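Local atomic coordinates of putative acyl-CoA thioester hydrolase YbhC (PDB entry 3GRH), a protein that is a putative thioesterase of the outer membrane, belonging to the pectinesterase family but neither binding pectin nor having pectinesterase activity. Residues 64-69 with 267-272; 122-127 with 171-176; 295-300 with 328-333; 357-362 with 404-409. All blocks are in the same frame, centred on the assembly; numbering follows the deposited sequence.

Interaction 1 of 4, residues 64-69 with 267-272; sequences WNPSPI and RTLVTN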
loop_
_atom_site.group_PDB
_atom_site.type_symbol
_atom_site.label_atom_id
_atom_site.label_comp_id
_atom_site.label_asym_id
_atom_site.label_seq_id
_atom_site.Cartn_x
_atom_site.Cartn_y
_atom_site.Cartn_z
ATOM N N TRP A 64 8.654 -4.106 15.927
ATOM C CA TRP A 64 9.477 -4.428 14.766
ATOM C C TRP A 64 10.295 -3.204 14.438
ATOM O O TRP A 64 9.730 -2.127 14.218
ATOM C CB TRP A 64 8.553 -4.839 13.626
ATOM C CG TRP A 64 9.232 -5.207 12.344
ATOM C CD1 TRP A 64 10.308 -6.006 12.208
ATOM C CD2 TRP A 64 8.854 -4.812 11.024
ATOM N NE1 TRP A 64 10.650 -6.126 10.883
ATOM C CE2 TRP A 64 9.771 -5.403 10.137
ATOM C CE3 TRP A 64 7.865 -4.006 10.504
ATOM C CZ2 TRP A 64 9.687 -5.208 8.769
ATOM C CZ3 TRP A 64 7.790 -3.807 9.186
ATOM C CH2 TRP A 64 8.706 -4.368 8.327
ATOM N N ASN A 65 11.609 -3.419 14.304
ATOM C CA ASN A 65 12.546 -2.367 13.919
ATOM C C ASN A 65 13.413 -2.906 12.804
ATOM O O ASN A 65 14.527 -3.369 13.030
ATOM C CB ASN A 65 13.335 -1.930 15.111
ATOM C CG ASN A 65 14.303 -0.826 14.773
ATOM O OD1 ASN A 65 13.953 0.123 14.057
ATOM N ND2 ASN A 65 15.502 -0.958 15.234
ATOM N N PRO A 66 12.910 -2.867 11.607
ATOM C CA PRO A 66 13.616 -3.618 10.588
ATOM C C PRO A 66 14.947 -3.035 10.202
ATOM O O PRO A 66 15.075 -1.829 10.248
ATOM C CB PRO A 66 12.696 -3.500 9.407
ATOM C CG PRO A 66 11.865 -2.304 9.615
ATOM C CD PRO A 66 11.674 -2.222 11.146
ATOM N N SER A 67 15.923 -3.872 9.877
ATOM C CA SER A 67 17.155 -3.333 9.390
ATOM C C SER A 67 16.907 -3.131 7.907
ATOM O O SER A 67 16.157 -3.882 7.282
ATOM C CB SER A 67 18.354 -4.216 9.686
ATOM O OG SER A 67 18.129 -5.516 9.262
ATOM N N PRO A 68 17.628 -2.212 7.284
ATOM C CA PRO A 68 17.477 -2.090 5.836
ATOM C C PRO A 68 17.820 -3.310 5.014
ATOM O O PRO A 68 18.582 -4.201 5.388
ATOM C CB PRO A 68 18.464 -1.008 5.454
ATOM C CG PRO A 68 18.978 -0.487 6.657
ATOM C CD PRO A 68 18.546 -1.233 7.849
ATOM N N ILE A 69 17.214 -3.376 3.848
ATOM C CA ILE A 69 17.495 -4.443 2.943
ATOM C C ILE A 69 18.950 -4.480 2.594
ATOM O O ILE A 69 19.520 -3.433 2.329
ATOM C CB ILE A 69 16.571 -4.259 1.672
ATOM C CG1 ILE A 69 15.108 -4.378 2.059
ATOM C CG2 ILE A 69 16.943 -5.300 0.595
ATOM C CD1 ILE A 69 14.074 -3.895 0.923
ATOM N N ARG A 267 2.378 -5.915 9.403
ATOM C CA ARG A 267 3.108 -4.665 9.377
ATOM C C ARG A 267 4.004 -4.571 8.122
ATOM O O ARG A 267 4.723 -5.509 7.792
ATOM C CB ARG A 267 4.037 -4.625 10.573
ATOM C CG ARG A 267 3.276 -4.638 11.859
ATOM C CD ARG A 267 4.092 -5.009 13.057
ATOM N NE ARG A 267 4.544 -6.384 13.042
ATOM C CZ ARG A 267 5.243 -6.962 14.012
ATOM N NH1 ARG A 267 5.574 -6.286 15.079
ATOM N NH2 ARG A 267 5.596 -8.242 13.894
ATOM N N THR A 268 3.910 -3.423 7.483
ATOM C CA THR A 268 4.666 -3.125 6.250
ATOM C C THR A 268 5.370 -1.799 6.375
ATOM O O THR A 268 4.765 -0.822 6.812
ATOM C CB THR A 268 3.657 -3.108 5.041
ATOM O OG1 THR A 268 2.917 -4.354 5.032
ATOM C CG2 THR A 268 4.331 -2.938 3.726
ATOM N N LEU A 269 6.603 -1.722 5.883
ATOM C CA LEU A 269 7.355 -0.467 5.815
ATOM C C LEU A 269 7.645 -0.168 4.359
ATOM O O LEU A 269 8.305 -0.992 3.696
ATOM C CB LEU A 269 8.695 -0.586 6.574
ATOM C CG LEU A 269 9.577 0.650 6.492
ATOM C CD1 LEU A 269 8.862 1.803 7.132
ATOM C CD2 LEU A 269 10.868 0.317 7.123
ATOM N N VAL A 270 7.213 0.983 3.874
ATOM C CA VAL A 270 7.478 1.413 2.474
ATOM C C VAL A 270 8.338 2.675 2.575
ATOM O O VAL A 270 7.946 3.651 3.236
ATOM C CB VAL A 270 6.167 1.766 1.758
ATOM C CG1 VAL A 270 6.429 2.288 0.283
ATOM C CG2 VAL A 270 5.199 0.596 1.767
ATOM N N THR A 271 9.552 2.626 2.049
ATOM C CA THR A 271 10.468 3.724 2.103
ATOM C C THR A 271 10.973 4.148 0.721
ATOM O O THR A 271 11.168 3.281 -0.181
ATOM C CB THR A 271 11.701 3.373 2.951
ATOM O OG1 THR A 271 12.327 2.149 2.494
ATOM C CG2 THR A 271 11.282 3.176 4.443
ATOM N N ASN A 272 11.183 5.459 0.536
ATOM C CA ASN A 272 11.933 5.915 -0.610
ATOM C C ASN A 272 11.275 5.515 -1.928
ATOM O O ASN A 272 11.969 5.267 -2.875
ATOM C CB ASN A 272 13.364 5.431 -0.575
ATOM C CG ASN A 272 14.046 5.780 0.664
ATOM O OD1 ASN A 272 14.754 4.948 1.343
ATOM N ND2 ASN A 272 13.877 6.997 1.005
#

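Interaction 2 of 4, residues 122-127 with 171-176; sequences YVPAAP and KPAWYM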
loop_
_atom_site.group_PDB
_atom_site.type_symbol
_atom_site.label_atom_id
_atom_site.label_comp_id
_atom_site.label_asym_id
_atom_site.label_seq_id
_atom_site.Cartn_x
_atom_site.Cartn_y
_atom_site.Cartn_z
ATOM N N TYR A 122 3.092 -14.223 -7.985
ATOM C CA TYR A 122 2.435 -14.601 -6.724
ATOM C C TYR A 122 3.504 -15.205 -5.827
ATOM O O TYR A 122 4.215 -16.157 -6.204
ATOM C CB TYR A 122 1.397 -15.634 -6.987
ATOM C CG TYR A 122 0.101 -15.190 -7.636
ATOM C CD1 TYR A 122 -0.123 -13.858 -8.019
ATOM C CD2 TYR A 122 -0.834 -16.125 -7.956
ATOM C CE1 TYR A 122 -1.272 -13.481 -8.654
ATOM C CE2 TYR A 122 -1.961 -15.744 -8.603
ATOM C CZ TYR A 122 -2.185 -14.445 -8.894
ATOM O OH TYR A 122 -3.391 -14.071 -9.535
ATOM N N VAL A 123 3.665 -14.607 -4.644
ATOM C CA VAL A 123 4.717 -15.061 -3.698
ATOM C C VAL A 123 3.977 -15.647 -2.518
ATOM O O VAL A 123 3.336 -14.936 -1.776
ATOM C CB VAL A 123 5.634 -13.935 -3.215
ATOM C CG1 VAL A 123 6.841 -14.502 -2.445
ATOM C CG2 VAL A 123 6.206 -13.155 -4.421
ATOM N N PRO A 124 4.045 -16.944 -2.331
ATOM C CA PRO A 124 3.251 -17.574 -1.270
ATOM C C PRO A 124 3.837 -17.447 0.093
ATOM O O PRO A 124 4.987 -17.045 0.288
ATOM C CB PRO A 124 3.211 -19.045 -1.739
ATOM C CG PRO A 124 4.445 -19.196 -2.434
ATOM C CD PRO A 124 4.657 -17.974 -3.195
ATOM N N ALA A 125 2.974 -17.680 1.067
ATOM C CA ALA A 125 3.446 -17.852 2.435
ATOM C C ALA A 125 4.452 -19.012 2.449
ATOM O O ALA A 125 4.291 -20.030 1.765
ATOM C CB ALA A 125 2.265 -18.099 3.361
ATOM N N ALA A 126 5.534 -18.804 3.204
ATOM C CA ALA A 126 6.633 -19.751 3.249
ATOM C C ALA A 126 7.348 -19.501 4.545
ATOM O O ALA A 126 7.260 -18.433 5.074
ATOM C CB ALA A 126 7.573 -19.472 2.114
ATOM N N PRO A 127 8.079 -20.486 5.019
ATOM C CA PRO A 127 8.891 -20.336 6.217
ATOM C C PRO A 127 10.013 -19.328 6.150
ATOM O O PRO A 127 10.454 -18.837 7.234
ATOM C CB PRO A 127 9.508 -21.710 6.374
ATOM C CG PRO A 127 9.362 -22.403 5.082
ATOM C CD PRO A 127 8.105 -21.869 4.516
ATOM N N LYS A 171 2.338 -26.733 -8.215
ATOM C CA LYS A 171 3.340 -25.692 -8.263
ATOM C C LYS A 171 3.072 -24.758 -7.093
ATOM O O LYS A 171 1.953 -24.697 -6.590
ATOM C CB LYS A 171 3.356 -24.920 -9.605
ATOM C CG LYS A 171 3.681 -25.713 -10.869
ATOM C CD LYS A 171 3.715 -24.753 -12.070
ATOM C CE LYS A 171 4.064 -25.407 -13.369
ATOM N NZ LYS A 171 4.599 -24.365 -14.356
ATOM N N PRO A 172 4.106 -24.015 -6.630
ATOM C CA PRO A 172 3.875 -23.020 -5.643
ATOM C C PRO A 172 2.836 -21.970 -6.114
ATOM O O PRO A 172 2.641 -21.641 -7.315
ATOM C CB PRO A 172 5.262 -22.332 -5.466
ATOM C CG PRO A 172 6.207 -23.445 -5.835
ATOM C CD PRO A 172 5.499 -24.121 -7.002
ATOM N N ALA A 173 2.122 -21.492 -5.149
ATOM C CA ALA A 173 1.189 -20.427 -5.350
ATOM C C ALA A 173 -0.094 -20.947 -5.918
ATOM O O ALA A 173 -1.013 -20.185 -6.211
ATOM C CB ALA A 173 1.751 -19.205 -6.243
ATOM N N TRP A 174 -0.223 -22.261 -6.092
ATOM C CA TRP A 174 -1.533 -22.791 -6.500
ATOM C C TRP A 174 -2.686 -22.327 -5.638
ATOM O O TRP A 174 -3.748 -22.007 -6.172
ATOM C CB TRP A 174 -1.521 -24.323 -6.496
ATOM C CG TRP A 174 -2.855 -24.895 -6.903
ATOM C CD1 TRP A 174 -3.720 -25.520 -6.136
ATOM C CD2 TRP A 174 -3.469 -24.748 -8.189
ATOM N NE1 TRP A 174 -4.841 -25.866 -6.863
ATOM C CE2 TRP A 174 -4.712 -25.374 -8.133
ATOM C CE3 TRP A 174 -3.076 -24.143 -9.382
ATOM C CZ2 TRP A 174 -5.569 -25.424 -9.226
ATOM C CZ3 TRP A 174 -3.920 -24.222 -10.479
ATOM C CH2 TRP A 174 -5.140 -24.823 -10.383
ATOM N N TYR A 175 -2.509 -22.361 -4.316
ATOM C CA TYR A 175 -3.619 -22.035 -3.443
ATOM C C TYR A 175 -4.112 -20.611 -3.720
ATOM O O TYR A 175 -5.309 -20.308 -3.560
ATOM C CB TYR A 175 -3.248 -22.264 -1.993
ATOM C CG TYR A 175 -2.396 -21.209 -1.370
ATOM C CD1 TYR A 175 -2.968 -20.167 -0.668
ATOM C CD2 TYR A 175 -1.021 -21.314 -1.386
ATOM C CE1 TYR A 175 -2.181 -19.171 -0.131
ATOM C CE2 TYR A 175 -0.200 -20.340 -0.789
ATOM C CZ TYR A 175 -0.777 -19.270 -0.149
ATOM O OH TYR A 175 0.037 -18.315 0.409
ATOM N N MET A 176 -3.175 -19.723 -4.067
ATOM C CA MET A 176 -3.476 -18.302 -4.396
ATOM C C MET A 176 -4.283 -18.211 -5.697
ATOM O O MET A 176 -5.387 -17.644 -5.744
ATOM C CB MET A 176 -2.180 -17.508 -4.503
ATOM C CG MET A 176 -1.501 -17.388 -3.163
ATOM S SD MET A 176 0.166 -16.713 -3.154
ATOM C CE MET A 176 -0.192 -14.986 -3.431
#

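Interaction 3 of 4, residues 295-300 with 328-333; sequences FRVVNS and FNAFGD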
loop_
_atom_site.group_PDB
_atom_site.type_symbol
_atom_site.label_atom_id
_atom_site.label_comp_id
_atom_site.label_asym_id
_atom_site.label_seq_id
_atom_site.Cartn_x
_atom_site.Cartn_y
_atom_site.Cartn_z
ATOM N N PHE A 295 3.683 10.403 -3.314
ATOM C CA PHE A 295 2.387 9.994 -3.796
ATOM C C PHE A 295 1.930 10.976 -4.871
ATOM O O PHE A 295 1.941 12.188 -4.653
ATOM C CB PHE A 295 1.396 9.991 -2.654
ATOM C CG PHE A 295 1.742 9.086 -1.529
ATOM C CD1 PHE A 295 1.257 7.857 -1.485
ATOM C CD2 PHE A 295 2.496 9.535 -0.489
ATOM C CE1 PHE A 295 1.565 7.045 -0.381
ATOM C CE2 PHE A 295 2.870 8.709 0.539
ATOM C CZ PHE A 295 2.377 7.430 0.559
ATOM N N ARG A 296 1.611 10.458 -6.053
ATOM C CA ARG A 296 1.192 11.311 -7.194
ATOM C C ARG A 296 -0.182 10.901 -7.636
ATOM O O ARG A 296 -0.449 9.712 -7.957
ATOM C CB ARG A 296 2.153 11.189 -8.366
ATOM C CG ARG A 296 1.707 11.907 -9.641
ATOM C CD ARG A 296 2.216 13.329 -9.668
ATOM N NE ARG A 296 3.689 13.351 -9.577
ATOM C CZ ARG A 296 4.465 14.429 -9.664
ATOM N NH1 ARG A 296 3.962 15.654 -9.891
ATOM N NH2 ARG A 296 5.773 14.276 -9.537
ATOM N N VAL A 297 -1.077 11.896 -7.641
ATOM C CA VAL A 297 -2.396 11.724 -8.226
ATOM C C VAL A 297 -2.379 12.114 -9.674
ATOM O O VAL A 297 -1.950 13.248 -9.975
ATOM C CB VAL A 297 -3.441 12.578 -7.484
ATOM C CG1 VAL A 297 -4.801 12.532 -8.272
ATOM C CG2 VAL A 297 -3.628 12.071 -6.120
ATOM N N VAL A 298 -2.861 11.231 -10.554
ATOM C CA VAL A 298 -2.924 11.496 -12.004
ATOM C C VAL A 298 -4.360 11.743 -12.386
ATOM O O VAL A 298 -5.267 11.220 -11.736
ATOM C CB VAL A 298 -2.284 10.400 -12.847
ATOM C CG1 VAL A 298 -0.798 10.290 -12.510
ATOM C CG2 VAL A 298 -2.952 9.036 -12.602
ATOM N N ASN A 299 -4.591 12.546 -13.420
ATOM C CA ASN A 299 -5.965 12.813 -13.835
ATOM C C ASN A 299 -6.226 12.438 -15.304
ATOM O O ASN A 299 -7.169 12.946 -15.917
ATOM C CB ASN A 299 -6.362 14.269 -13.574
ATOM C CG ASN A 299 -5.657 15.221 -14.463
ATOM O OD1 ASN A 299 -4.622 14.896 -15.067
ATOM N ND2 ASN A 299 -6.162 16.457 -14.516
ATOM N N SER A 300 -5.474 11.456 -15.804
ATOM C CA SER A 300 -5.608 10.998 -17.187
ATOM C C SER A 300 -6.810 10.057 -17.389
ATOM O O SER A 300 -7.378 9.948 -18.526
ATOM C CB SER A 300 -4.326 10.324 -17.650
ATOM O OG SER A 300 -3.778 9.538 -16.629
ATOM N N PHE A 328 3.229 14.777 -1.447
ATOM C CA PHE A 328 1.955 14.525 -2.086
ATOM C C PHE A 328 1.722 15.555 -3.204
ATOM O O PHE A 328 1.812 16.739 -2.975
ATOM C CB PHE A 328 0.808 14.673 -1.072
ATOM C CG PHE A 328 0.838 13.653 0.025
ATOM C CD1 PHE A 328 0.157 12.485 -0.074
ATOM C CD2 PHE A 328 1.637 13.816 1.109
ATOM C CE1 PHE A 328 0.224 11.491 0.896
ATOM C CE2 PHE A 328 1.676 12.820 2.072
ATOM C CZ PHE A 328 0.990 11.696 1.999
ATOM N N ASN A 329 1.529 15.094 -4.413
ATOM C CA ASN A 329 1.366 15.959 -5.590
ATOM C C ASN A 329 0.145 15.571 -6.384
ATOM O O ASN A 329 -0.064 14.415 -6.666
ATOM C CB ASN A 329 2.620 15.837 -6.429
ATOM C CG ASN A 329 3.856 16.437 -5.756
ATOM O OD1 ASN A 329 3.795 17.591 -5.333
ATOM N ND2 ASN A 329 4.968 15.688 -5.670
ATOM N N ALA A 330 -0.659 16.541 -6.776
ATOM C CA ALA A 330 -1.836 16.255 -7.646
ATOM C C ALA A 330 -1.951 17.255 -8.783
ATOM O O ALA A 330 -1.627 18.393 -8.585
ATOM C CB ALA A 330 -3.075 16.285 -6.837
ATOM N N PHE A 331 -2.391 16.784 -9.946
ATOM C CA PHE A 331 -2.531 17.653 -11.160
ATOM C C PHE A 331 -3.652 18.712 -11.070
ATOM O O PHE A 331 -3.378 19.855 -10.722
ATOM C CB PHE A 331 -2.700 16.801 -12.438
ATOM C CG PHE A 331 -1.481 16.006 -12.789
ATOM C CD1 PHE A 331 -1.330 14.730 -12.308
ATOM C CD2 PHE A 331 -0.451 16.561 -13.536
ATOM C CE1 PHE A 331 -0.195 13.985 -12.593
ATOM C CE2 PHE A 331 0.700 15.821 -13.817
ATOM C CZ PHE A 331 0.819 14.537 -13.355
ATOM N N GLY A 332 -4.878 18.325 -11.413
ATOM C CA GLY A 332 -6.063 19.186 -11.449
ATOM C C GLY A 332 -6.235 20.367 -10.495
ATOM O O GLY A 332 -5.324 20.743 -9.747
ATOM N N ASP A 333 -7.423 20.963 -10.535
ATOM C CA ASP A 333 -7.682 22.199 -9.805
ATOM C C ASP A 333 -8.474 21.918 -8.524
ATOM O O ASP A 333 -9.680 22.110 -8.463
ATOM C CB ASP A 333 -8.438 23.190 -10.699
ATOM C CG ASP A 333 -7.606 23.700 -11.892
ATOM O OD1 ASP A 333 -6.562 24.378 -11.692
ATOM O OD2 ASP A 333 -8.040 23.476 -13.055
#

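Interaction 4 of 4, residues 357-362 with 404-409; sequences SAINEG and MWEYNN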
loop_
_atom_site.group_PDB
_atom_site.type_symbol
_atom_site.label_atom_id
_atom_site.label_comp_id
_atom_site.label_asym_id
_atom_site.label_seq_id
_atom_site.Cartn_x
_atom_site.Cartn_y
_atom_site.Cartn_z
ATOM N N SER A 357 4.894 16.095 6.350
ATOM C CA SER A 357 4.863 15.878 4.940
ATOM C C SER A 357 4.544 17.128 4.146
ATOM O O SER A 357 3.951 18.062 4.644
ATOM C CB SER A 357 3.862 14.785 4.607
ATOM O OG SER A 357 4.372 13.524 5.082
ATOM N N ALA A 358 4.972 17.148 2.888
ATOM C CA ALA A 358 4.736 18.283 2.008
ATOM C C ALA A 358 3.477 17.924 1.197
ATOM O O ALA A 358 3.467 16.890 0.536
ATOM C CB ALA A 358 5.928 18.486 1.053
ATOM N N ILE A 359 2.457 18.768 1.222
ATOM C CA ILE A 359 1.218 18.618 0.414
ATOM C C ILE A 359 1.143 19.760 -0.566
ATOM O O ILE A 359 1.094 20.908 -0.206
ATOM C CB ILE A 359 -0.032 18.573 1.296
ATOM C CG1 ILE A 359 0.111 17.476 2.327
ATOM C CG2 ILE A 359 -1.257 18.268 0.449
ATOM C CD1 ILE A 359 -0.940 17.459 3.367
ATOM N N ASN A 360 1.215 19.459 -1.828
ATOM C CA ASN A 360 1.628 20.500 -2.736
ATOM C C ASN A 360 0.382 20.885 -3.414
ATOM O O ASN A 360 -0.731 20.794 -2.840
ATOM C CB ASN A 360 2.830 20.043 -3.606
ATOM C CG ASN A 360 4.128 19.879 -2.767
ATOM O OD1 ASN A 360 4.522 20.791 -2.001
ATOM N ND2 ASN A 360 4.692 18.650 -2.786
ATOM N N GLU A 361 0.501 21.424 -4.615
ATOM C CA GLU A 361 -0.666 21.907 -5.242
ATOM C C GLU A 361 -1.527 20.732 -5.671
ATOM O O GLU A 361 -1.089 19.550 -5.751
ATOM C CB GLU A 361 -0.328 22.833 -6.429
ATOM C CG GLU A 361 -1.439 23.877 -6.742
ATOM C CD GLU A 361 -1.709 24.919 -5.626
ATOM O OE1 GLU A 361 -1.459 24.625 -4.432
ATOM O OE2 GLU A 361 -2.168 26.059 -5.960
ATOM N N GLY A 362 -2.787 21.072 -5.848
ATOM C CA GLY A 362 -3.752 20.235 -6.485
ATOM C C GLY A 362 -4.767 19.619 -5.583
ATOM O O GLY A 362 -5.624 18.922 -6.072
ATOM N N MET A 404 -8.912 9.991 10.574
ATOM C CA MET A 404 -8.002 10.541 9.567
ATOM C C MET A 404 -7.484 11.904 10.055
ATOM O O MET A 404 -8.234 12.872 10.267
ATOM C CB MET A 404 -8.774 10.530 8.218
ATOM C CG MET A 404 -9.276 9.175 8.029
ATOM S SD MET A 404 -10.700 9.006 7.137
ATOM C CE MET A 404 -9.758 8.642 5.762
ATOM N N TRP A 405 -6.175 11.942 10.256
ATOM C CA TRP A 405 -5.512 13.031 10.959
ATOM C C TRP A 405 -4.244 13.557 10.303
ATOM O O TRP A 405 -3.628 12.828 9.538
ATOM C CB TRP A 405 -5.042 12.564 12.331
ATOM C CG TRP A 405 -5.997 11.723 13.123
ATOM C CD1 TRP A 405 -5.996 10.412 13.162
ATOM C CD2 TRP A 405 -7.091 12.157 13.971
ATOM N NE1 TRP A 405 -6.992 9.949 14.029
ATOM C CE2 TRP A 405 -7.709 11.003 14.482
ATOM C CE3 TRP A 405 -7.620 13.391 14.316
ATOM C CZ2 TRP A 405 -8.795 11.063 15.361
ATOM C CZ3 TRP A 405 -8.702 13.443 15.181
ATOM C CH2 TRP A 405 -9.264 12.328 15.706
ATOM N N GLU A 406 -3.922 14.833 10.589
ATOM C CA GLU A 406 -2.711 15.442 10.113
ATOM C C GLU A 406 -1.965 16.029 11.256
ATOM O O GLU A 406 -2.540 16.382 12.263
ATOM C CB GLU A 406 -3.010 16.527 9.150
ATOM C CG GLU A 406 -3.509 16.014 7.809
ATOM C CD GLU A 406 -3.755 17.122 6.918
ATOM O OE1 GLU A 406 -2.801 17.749 6.296
ATOM O OE2 GLU A 406 -4.932 17.488 6.952
ATOM N N TYR A 407 -0.668 16.100 11.123
ATOM C CA TYR A 407 0.225 16.785 12.071
ATOM C C TYR A 407 1.464 17.380 11.407
ATOM O O TYR A 407 2.172 16.685 10.679
ATOM C CB TYR A 407 0.683 15.810 13.141
ATOM C CG TYR A 407 1.626 16.382 14.161
ATOM C CD1 TYR A 407 1.199 17.307 15.069
ATOM C CD2 TYR A 407 2.956 15.950 14.223
ATOM C CE1 TYR A 407 2.039 17.807 16.017
ATOM C CE2 TYR A 407 3.811 16.493 15.134
ATOM C CZ TYR A 407 3.325 17.385 16.054
ATOM O OH TYR A 407 4.201 17.903 16.982
ATOM N N ASN A 408 1.654 18.699 11.563
ATOM C CA ASN A 408 2.925 19.323 11.122
ATOM C C ASN A 408 3.241 19.173 9.615
ATOM O O ASN A 408 4.387 18.986 9.208
ATOM C CB ASN A 408 4.074 18.760 11.948
ATOM C CG ASN A 408 5.268 19.660 11.923
ATOM O OD1 ASN A 408 5.135 20.888 11.967
ATOM N ND2 ASN A 408 6.468 19.079 11.820
ATOM N N ASN A 409 2.215 19.325 8.793
ATOM C CA ASN A 409 2.435 19.271 7.341
ATOM C C ASN A 409 2.692 20.658 6.812
ATOM O O ASN A 409 2.357 21.662 7.459
ATOM C CB ASN A 409 1.297 18.596 6.631
ATOM C CG ASN A 409 1.074 17.162 7.083
ATOM O OD1 ASN A 409 -0.086 16.706 7.264
ATOM N ND2 ASN A 409 2.115 16.411 7.162
#

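Interaction 1 of 4, residues 64-69 with 267-272
W64 reaches down from the loop 64-69 to the strand at 267-271 and covers the first residues of that strand, with R267 and L269 as its main partners. Its CG lies anti to the backbone N (chi1 180°), which points the indole toward the strand and brings the six-membered ring to the strand backbone. There the edge of the ring does the touching: CZ3 of W64 comes within 4.1 Å of L269 N, and the carbonyl carbon of T268 also lies near the ring plane. CH2 of W64 meets CB of L269 at 4.2 Å. R267 runs past the tryptophan in the opposite direction. Its CB lies 3.9 Å from W64 CE3, while its far end, bent at chi3 (-67°), brings one face of the guanidinium against W64 CB, 3.6 Å from R267 NH1. The guanidinium and indole planes are inclined by 46°, so the two are not stacked. The arginine's charge is paired with D233, and its NH1 also bonds F54 O. P66 places CD over the centre of the indole, 3.7 Å above its plane, and touches L269 through CG, 3.8 Å from CD2 of L269. With an alanine in place of W64, P66 and R267 are likely to lose the indole between them, and CB of L269 its aromatic neighbour. The arrangement is a surface loop laid across the parallel sheet of the right-handed beta-helix, the fold of the pectinesterase family.

Interaction 2 of 4, residues 122-127 with 171-176
The start of helix 174-181, entered through a type II beta turn from K171 to W174, packs against Y122, P124 and A125 where strand 115-123 of the beta-helix runs out into a loop. A173 is the N-cap residue of that helix, and its methyl faces the strand: CB of A173 lies 3.7 Å from CB of Y122, close to the plane of the tyrosine ring. M176, in the first turn of the helix, slides past Y122 in the opposite direction. A bend at chi3 (75°) curls the end of its chain back, setting CE 3.9 Å from Y122 CB and placing SD 3.7 Å from CA of P124. P124 is thus flanked by Y175 and M176, since its CB also meets Y175 CE2 at 3.8 Å. The polar link is a nearly straight bond from A125 N to Y175 OH, 3.1 Å long with an N-H...O angle of 167°, and the amide comes in near the plane of the phenol ring. Y175 holds its CG between the backbone N and the carbonyl carbon (chi1 78°), the crowded position, which turns the ring toward the loop and over CG of M176. A second bond joins Y175 OH to Q199 OE1, so the hydroxyl is held by two partners. Around this core, Y122 stacks on Y167 and meets W197 edge-to-face, and V123 bonds through its backbone to W197 of strand 196-198 and to Q199 just beyond it. Helix 92-100 packs on P124 through V96 and I100, and helix 154-161 touches Y122 through W157 and V161.

Interaction 3 of 4, residues 295-300 with 328-333
N329 bonds its neighbouring strand through both of its backbone polar groups: N329 N donates to F295 O at 2.9 Å, and V297 N donates to N329 O, also at 2.9 Å. Both bonds are nearly straight (164° and 169°), as expected of parallel strands in register, here inclined by only 12°. On one face of the sheet R296 folds over its partner, one face of its guanidinium covering CB of N329, 3.7 Å from R296 NH1. E294 receives both the R296 charge and N329 ND2, while N329 OD1 bonds N360 ND2, just past the next strand. The opposite face carries F295 and F328, rings side by side with planes nearly parallel, slid apart so that they barely overlap, centroids 4.8 Å apart; CD2 of F295 sits over the F328 ring. V297 follows them, its CB 3.8 Å from A330 CB. Beyond the strands the F331 ring lies near V298 and R296, crossed obliquely by N299, though its modelled place is doubtful, being too close to V297 O. Strand 294-297 lies between strands 274-277 and 327-330, the latter bonded in turn to A358. V308 of strand 307-311 packs on F295, V297 and F328 inside the beta-helix, with the predicted nucleophile D280 about 10 Å from V297, side chain to side chain.

Interaction 4 of 4, residues 357-362 with 404-409
S357 and N409 bring the two backbones together, their CA atoms 4.8 Å apart. In the packing, CB of N409 sits 3.4 Å from the carbonyl O of S357, and the same CB meets the end of I359, whose CD1 is 4.1 Å away. The ethyl branch of I359 leaves anti to the carbonyl carbon (chi1 -55°) and stretches toward the second segment, where CD1 also touches E406 OE1 at 3.5 Å. E406, extended beyond CG, approaches from the opposite direction and sets a carboxylate oxygen against the methyl in a buried spot.

Among the polar groups, the carboxylate and the serine hydroxyl have partners outside the two segments: E406 OE2 forms a salt bridge with R37, OE1 bonds Q29 NE2, and S357 OG bonds R355 O. The amide carbon of N409, CG, lies 4.0 Å from S357 N, which puts the amide group beside the serine backbone, its orientation left open. Cut back to an alanine here, the N409 side chain would probably no longer fill the space beside S357 and I359, and the serine backbone would lose the amide next to it.

S357 and I359 bond through their backbones to R410, just past the second segment. Strand 358-359 sits beside 327-330, whereas strand 403-407 runs next to 351-355, on whose I354 N409 packs. R37 of strand 37-38 touches I359, so residues near the N terminus cover this end of the beta-helix.

From the N terminus, the chain first lays the loop at 64-69 down, and interaction 1 closes some 200 residues later when strand 267-271 passes beneath it. Interaction 2 opens and closes within that span, tying the end of strand 115-123 to helix 174-181 at the other end of the fold from interactions 3 and 4. After interaction 1 has closed, interaction 3 joins consecutive rungs at 295-300 and 328-333, and interaction 4 follows it, so none of the loops cross. Interactions 3 and 4 touch through neighbouring strands: 294-297, 327-330 and 358-359 succeed one another side by side, while 403-407 lies on the other sheet beside 351-355.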